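Local coordinates for acyl-CoA synthetase (AMP-forming)/AMP-acid ligase II-like protein (Dyadobacter fermentans, PDB 4GS5) that probably activates carboxylic acids with ATP and joins them to coenzyme A, perhaps acting on medium-chain fatty acids, at residues 280-285 against 296-301; 328-333 against 347-352. All coordinates share one frame; numbering follows the deposited sequence.

Interaction 1. Residues 280-285 against 296-301; sequences NAFFCW and LVLVIE. With EDO (1,2-ethanediol), chain P.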
loop_
_atom_site.group_PDB
_atom_site.type_symbol
_atom_site.label_atom_id
_atom_site.label_comp_id
_atom_site.label_asym_id
_atom_site.label_seq_id
_atom_site.Cartn_x
_atom_site.Cartn_y
_atom_site.Cartn_z
ATOM N N ASN A 280 -33.338 -11.397 9.471
ATOM C CA ASN A 280 -33.335 -9.944 9.573
ATOM C C ASN A 280 -31.981 -9.368 9.197
ATOM O O ASN A 280 -30.933 -9.880 9.613
ATOM C CB ASN A 280 -33.666 -9.501 10.996
ATOM C CG ASN A 280 -34.925 -10.138 11.528
ATOM O OD1 ASN A 280 -34.996 -11.357 11.696
ATOM N ND2 ASN A 280 -35.924 -9.315 11.818
ATOM N N ALA A 281 -31.990 -8.297 8.416
ATOM C CA ALA A 281 -30.737 -7.626 8.101
ATOM C C ALA A 281 -30.258 -6.932 9.373
ATOM O O ALA A 281 -31.052 -6.679 10.282
ATOM C CB ALA A 281 -30.931 -6.628 6.968
ATOM N N PHE A 282 -28.966 -6.635 9.449
ATOM C CA PHE A 282 -28.434 -5.951 10.614
ATOM C C PHE A 282 -27.118 -5.284 10.241
ATOM O O PHE A 282 -26.502 -5.612 9.226
ATOM C CB PHE A 282 -28.168 -6.956 11.739
ATOM C CG PHE A 282 -26.952 -7.813 11.485
ATOM C CD1 PHE A 282 -25.710 -7.449 11.988
ATOM C CD2 PHE A 282 -27.043 -8.952 10.691
ATOM C CE1 PHE A 282 -24.575 -8.223 11.730
ATOM C CE2 PHE A 282 -25.911 -9.727 10.424
ATOM C CZ PHE A 282 -24.677 -9.359 10.952
ATOM N N PHE A 283 -26.683 -4.348 11.073
ATOM C CA PHE A 283 -25.321 -3.844 10.972
ATOM C C PHE A 283 -24.886 -3.308 12.323
ATOM O O PHE A 283 -25.683 -2.721 13.070
ATOM C CB PHE A 283 -25.171 -2.776 9.863
ATOM C CG PHE A 283 -26.042 -1.555 10.057
ATOM C CD1 PHE A 283 -25.570 -0.449 10.762
ATOM C CD2 PHE A 283 -27.326 -1.514 9.537
ATOM C CE1 PHE A 283 -26.357 0.670 10.940
ATOM C CE2 PHE A 283 -28.135 -0.392 9.718
ATOM C CZ PHE A 283 -27.647 0.707 10.411
ATOM N N CYS A 284 -23.628 -3.552 12.653
ATOM C CA CYS A 284 -23.038 -2.923 13.817
ATOM C C CYS A 284 -22.791 -1.458 13.511
ATOM O O CYS A 284 -22.505 -1.087 12.374
ATOM C CB CYS A 284 -21.733 -3.618 14.196
ATOM S SG CYS A 284 -22.036 -5.178 15.021
ATOM N N TRP A 285 -22.912 -0.632 14.540
ATOM C CA TRP A 285 -22.666 0.789 14.396
ATOM C C TRP A 285 -22.167 1.310 15.739
ATOM O O TRP A 285 -21.716 0.532 16.583
ATOM C CB TRP A 285 -23.949 1.503 13.972
ATOM C CG TRP A 285 -23.730 2.825 13.300
ATOM C CD1 TRP A 285 -24.202 4.046 13.709
ATOM C CD2 TRP A 285 -22.996 3.063 12.093
ATOM N NE1 TRP A 285 -23.800 5.023 12.833
ATOM C CE2 TRP A 285 -23.062 4.447 11.830
ATOM C CE3 TRP A 285 -22.307 2.240 11.200
ATOM C CZ2 TRP A 285 -22.454 5.029 10.709
ATOM C CZ3 TRP A 285 -21.698 2.820 10.087
ATOM C CH2 TRP A 285 -21.776 4.201 9.854
ATOM N N LEU A 296 -20.161 0.740 20.861
ATOM C CA LEU A 296 -20.588 -0.167 19.805
ATOM C C LEU A 296 -22.054 -0.497 20.052
ATOM O O LEU A 296 -22.445 -0.778 21.189
ATOM C CB LEU A 296 -19.757 -1.458 19.856
ATOM C CG LEU A 296 -20.091 -2.515 18.795
ATOM C CD1 LEU A 296 -19.623 -2.073 17.426
ATOM C CD2 LEU A 296 -19.430 -3.840 19.166
ATOM N N VAL A 297 -22.860 -0.458 18.989
ATOM C CA VAL A 297 -24.255 -0.864 19.085
ATOM C C VAL A 297 -24.636 -1.780 17.934
ATOM O O VAL A 297 -23.874 -1.926 16.982
ATOM C CB VAL A 297 -25.180 0.348 19.100
ATOM C CG1 VAL A 297 -24.853 1.221 20.313
ATOM C CG2 VAL A 297 -25.043 1.146 17.781
ATOM N N LEU A 298 -25.804 -2.398 18.031
ATOM C CA LEU A 298 -26.294 -3.266 16.972
ATOM C C LEU A 298 -27.651 -2.776 16.461
ATOM O O LEU A 298 -28.557 -2.469 17.245
ATOM C CB LEU A 298 -26.392 -4.708 17.485
ATOM C CG LEU A 298 -26.950 -5.771 16.546
ATOM C CD1 LEU A 298 -26.087 -5.900 15.292
ATOM C CD2 LEU A 298 -27.042 -7.094 17.287
ATOM N N VAL A 299 -27.787 -2.696 15.142
ATOM C CA VAL A 299 -29.035 -2.254 14.517
ATOM C C VAL A 299 -29.619 -3.392 13.674
ATOM O O VAL A 299 -28.928 -3.969 12.823
ATOM C CB VAL A 299 -28.808 -1.051 13.595
ATOM C CG1 VAL A 299 -30.138 -0.521 13.108
ATOM C CG2 VAL A 299 -28.004 0.031 14.299
ATOM N N ILE A 300 -30.887 -3.703 13.906
ATOM C CA ILE A 300 -31.555 -4.815 13.243
ATOM C C ILE A 300 -32.804 -4.305 12.530
ATOM O O ILE A 300 -33.500 -3.435 13.049
ATOM C CB ILE A 300 -31.963 -5.885 14.278
ATOM C CG1 ILE A 300 -30.724 -6.420 15.003
ATOM C CG2 ILE A 300 -32.733 -7.023 13.625
ATOM C CD1 ILE A 300 -31.041 -7.506 16.011
ATOM N N GLU A 301 -33.086 -4.843 11.347
ATOM C CA GLU A 301 -34.268 -4.446 10.576
ATOM C C GLU A 301 -35.489 -5.301 10.921
ATOM O O GLU A 301 -35.419 -6.529 10.896
ATOM C CB GLU A 301 -33.989 -4.540 9.078
ATOM C CG GLU A 301 -35.102 -3.976 8.192
ATOM C CD GLU A 301 -34.736 -4.006 6.712
ATOM O OE1 GLU A 301 -34.297 -5.073 6.224
ATOM O OE2 GLU A 301 -34.880 -2.959 6.040
HETATM C C1 EDO P . -26.707 -7.522 5.726
HETATM O O1 EDO P . -27.240 -7.859 7.020
HETATM C C2 EDO P . -27.796 -6.949 4.830
HETATM O O2 EDO P . -28.728 -7.996 4.583
#
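Strands 282-285 and 296-301 run antiparallel, their axes 4.6 Å apart at the closest and their directions 160° from each other. They are the arms of a beta hairpin in the small C-terminal part of this AMP-forming ligase. Phe283-Val299 and Trp285-Val297 are hydrogen-bonded pairs, while Phe282-Ile300 and Cys284-Leu298 are non-hydrogen-bonded. In the first pair Phe283 N reaches Val299 O at 2.9 Å, with the donor in the carbonyl plane. In the second, Val297 N lies 2.8 Å from Trp285 O and well above the plane of that carbonyl.

Phe283 and Val299 lie side by side on the face that helix 345-351 covers. CG of Phe283 takes the crowded position between backbone N and carbonyl carbon (chi1 60°), which turns the ring toward strand 296-301 so that one face meets Val299. Val299 CB then sits 3.9 Å from the centroid of the Phe283 ring, 15° off the ring normal, a CH-pi contact, with both methyls along the rim atoms.

The face of Phe282, Cys284 and Leu298 turns to helix 262-276, where Phe282 stacks on Phe273. Leu298 CD1 lies 4.1 Å from SG of its pair partner Cys284 and, diagonally, 3.7 Å from Phe282 CD1. A molecule of 1,2-ethanediol, probably from the crystallisation liquor, bonds through O1 to both N and O of Phe282.

Beyond the strand pairs, Glu301 N bonds to Ala281 O, and the Asn280 side chain extends the ladder: ND2 donates in its amide plane, almost straight, to Glu301 O at 3.0 Å.

Interaction 2. Residues 328-333 against 347-352; sequences HIYFAK and ATFQKL. With EDO (1,2-ethanediol), chain R.
Here the C-terminal helix 345-351 packs its C-terminal end, with Leu352, against the edge strand 329-332 of a three-stranded sheet, the helix-on-sheet packing of the small C-terminal domain, as in ANL-family ligases. Tyr330 and Leu352 carry most of the contact. CB of Tyr330 meets Leu352 CD1 at 3.5 Å; CG, anti to the carbonyl carbon (chi1 -69°), brings the ring alongside the same methyl, which continues along CG and CD1. Over the same face, toward the CD2 edge, CE2 and CD2 of Tyr330 each lie 4.0 Å from Phe349 CE1. Phe349 presents its edge to the Tyr330 face with the planes at 85°, a T-shaped pair with centroids 5.5 Å apart. Over the opposite face His328 ND1 stands 3.1 Å above the Tyr330 ring plane, over its centre. At the tip, OH hydrogen-bonds Glu287 OE1 in strand 282-289. An alanine here would keep CB against Leu352 but would probably lose the T-shaped pair with Phe349 and the hydroxyl's bond to Glu287. Further along, Ala332 CB touches Leu352 CD2 at 3.9 Å. A 1,2-ethanediol, probably from the crystallisation liquor, lies beside that methyl and takes a nearly straight hydrogen bond from Lys333 N to its O2 at 2.7 Å.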
loop_
_atom_site.group_PDB
_atom_site.type_symbol
_atom_site.label_atom_id
_atom_site.label_comp_id
_atom_site.label_asym_id
_atom_site.label_seq_id
_atom_site.Cartn_x
_atom_site.Cartn_y
_atom_site.Cartn_z
ATOM N N HIS A 328 -26.062 -2.083 23.041
ATOM C CA HIS A 328 -27.479 -1.845 22.868
ATOM C C HIS A 328 -27.895 -2.415 21.525
ATOM O O HIS A 328 -27.105 -2.443 20.579
ATOM C CB HIS A 328 -27.777 -0.351 22.912
ATOM C CG HIS A 328 -29.234 -0.037 23.042
ATOM N ND1 HIS A 328 -30.018 0.319 21.965
ATOM C CD2 HIS A 328 -30.054 -0.046 24.121
ATOM C CE1 HIS A 328 -31.257 0.529 22.376
ATOM N NE2 HIS A 328 -31.305 0.310 23.679
ATOM N N ILE A 329 -29.125 -2.895 21.446
ATOM C CA ILE A 329 -29.663 -3.366 20.184
ATOM C C ILE A 329 -30.836 -2.478 19.808
ATOM O O ILE A 329 -31.809 -2.372 20.553
ATOM C CB ILE A 329 -30.102 -4.840 20.264
ATOM C CG1 ILE A 329 -28.896 -5.727 20.593
ATOM C CG2 ILE A 329 -30.771 -5.278 18.956
ATOM C CD1 ILE A 329 -29.215 -7.200 20.680
ATOM N N TYR A 330 -30.715 -1.807 18.669
ATOM C CA TYR A 330 -31.779 -0.956 18.158
ATOM C C TYR A 330 -32.523 -1.700 17.067
ATOM O O TYR A 330 -31.908 -2.393 16.259
ATOM C CB TYR A 330 -31.206 0.321 17.551
ATOM C CG TYR A 330 -30.597 1.279 18.543
ATOM C CD1 TYR A 330 -31.385 2.195 19.222
ATOM C CD2 TYR A 330 -29.229 1.289 18.776
ATOM C CE1 TYR A 330 -30.832 3.083 20.124
ATOM C CE2 TYR A 330 -28.666 2.173 19.670
ATOM C CZ TYR A 330 -29.477 3.068 20.346
ATOM O OH TYR A 330 -28.919 3.948 21.246
ATOM N N PHE A 331 -33.840 -1.551 17.033
ATOM C CA PHE A 331 -34.636 -2.149 15.967
ATOM C C PHE A 331 -35.222 -1.046 15.107
ATOM O O PHE A 331 -35.837 -0.120 15.627
ATOM C CB PHE A 331 -35.773 -2.999 16.544
ATOM C CG PHE A 331 -35.304 -4.258 17.220
ATOM C CD1 PHE A 331 -35.175 -5.438 16.499
ATOM C CD2 PHE A 331 -34.993 -4.261 18.574
ATOM C CE1 PHE A 331 -34.738 -6.598 17.112
ATOM C CE2 PHE A 331 -34.553 -5.417 19.199
ATOM C CZ PHE A 331 -34.425 -6.589 18.466
ATOM N N ALA A 332 -35.036 -1.147 13.796
ATOM C CA ALA A 332 -35.615 -0.188 12.859
ATOM C C ALA A 332 -36.682 -0.852 12.001
ATOM O O ALA A 332 -36.508 -1.982 11.538
ATOM C CB ALA A 332 -34.522 0.413 11.973
ATOM N N LYS A 333 -37.779 -0.141 11.767
ATOM C CA LYS A 333 -38.853 -0.665 10.931
ATOM C C LYS A 333 -38.353 -0.959 9.521
ATOM O O LYS A 333 -38.646 -2.016 8.956
ATOM C CB LYS A 333 -40.036 0.305 10.898
ATOM N N ALA A 347 -27.805 7.377 7.782
ATOM C CA ALA A 347 -29.171 7.906 7.727
ATOM C C ALA A 347 -30.110 7.047 8.568
ATOM O O ALA A 347 -30.953 7.565 9.310
ATOM C CB ALA A 347 -29.668 7.986 6.291
ATOM N N THR A 348 -29.945 5.731 8.455
ATOM C CA THR A 348 -30.707 4.782 9.262
ATOM C C THR A 348 -30.567 5.096 10.745
ATOM O O THR A 348 -31.551 5.061 11.491
ATOM C CB THR A 348 -30.273 3.318 8.998
ATOM O OG1 THR A 348 -30.604 2.954 7.650
ATOM C CG2 THR A 348 -30.978 2.359 9.948
ATOM N N PHE A 349 -29.349 5.403 11.180
ATOM C CA PHE A 349 -29.121 5.615 12.605
ATOM C C PHE A 349 -29.782 6.896 13.112
ATOM O O PHE A 349 -30.434 6.884 14.151
ATOM C CB PHE A 349 -27.632 5.579 12.962
ATOM C CG PHE A 349 -27.381 5.350 14.416
ATOM C CD1 PHE A 349 -27.600 4.103 14.975
ATOM C CD2 PHE A 349 -26.959 6.383 15.232
ATOM C CE1 PHE A 349 -27.392 3.883 16.315
ATOM C CE2 PHE A 349 -26.745 6.173 16.587
ATOM C CZ PHE A 349 -26.962 4.922 17.131
ATOM N N GLN A 350 -29.618 7.991 12.374
ATOM C CA GLN A 350 -30.240 9.265 12.725
ATOM C C GLN A 350 -31.749 9.129 12.874
ATOM O O GLN A 350 -32.357 9.735 13.757
ATOM C CB GLN A 350 -29.950 10.316 11.654
ATOM C CG GLN A 350 -28.565 10.936 11.711
ATOM C CD GLN A 350 -28.340 11.926 10.578
ATOM O OE1 GLN A 350 -27.970 11.541 9.464
ATOM N NE2 GLN A 350 -28.578 13.206 10.852
ATOM N N LYS A 351 -32.353 8.346 11.990
ATOM C CA LYS A 351 -33.794 8.162 12.001
ATOM C C LYS A 351 -34.242 7.546 13.321
ATOM O O LYS A 351 -35.288 7.901 13.857
ATOM C CB LYS A 351 -34.229 7.285 10.829
ATOM C CG LYS A 351 -35.658 7.535 10.374
ATOM C CD LYS A 351 -36.081 6.573 9.266
ATOM C CE LYS A 351 -35.230 6.727 8.012
ATOM N NZ LYS A 351 -35.741 5.884 6.889
ATOM N N LEU A 352 -33.440 6.630 13.853
ATOM C CA LEU A 352 -33.774 5.973 15.115
ATOM C C LEU A 352 -34.156 6.960 16.215
ATOM O O LEU A 352 -34.751 6.573 17.222
ATOM C CB LEU A 352 -32.633 5.063 15.577
ATOM C CG LEU A 352 -32.487 3.800 14.728
ATOM C CD1 LEU A 352 -31.350 2.950 15.219
ATOM C CD2 LEU A 352 -33.783 3.014 14.758
HETATM C C1 EDO R . -36.641 4.155 13.035
HETATM O O1 EDO R . -36.219 5.193 12.146
HETATM C C2 EDO R . -37.358 3.095 12.219
HETATM O O2 EDO R . -38.010 2.189 13.115
#

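In the fold
The centres of interactions 1 and 2 lie about 31 and 35 Å from the centre of the chain, and 8 Å from each other; both use one small sheet. Strand 295-301 is the middle strand: antiparallel to 282-289 in interaction 1, parallel to 329-332, the strand of interaction 2. Probable hydrogen bonds run from Tyr330 N to Leu298 O (2.7 Å) and from Ala332 N to Ile300 O (2.9 Å). Helix 345-351 lies against one face of this sheet, so Phe349 serves both contacts: its CG lies 3.5 Å from Trp285 CD1, and its ring also rests on Val297. The groups bound at both contacts are 1,2-ethanediol molecules, with no substrate or nucleotide among them.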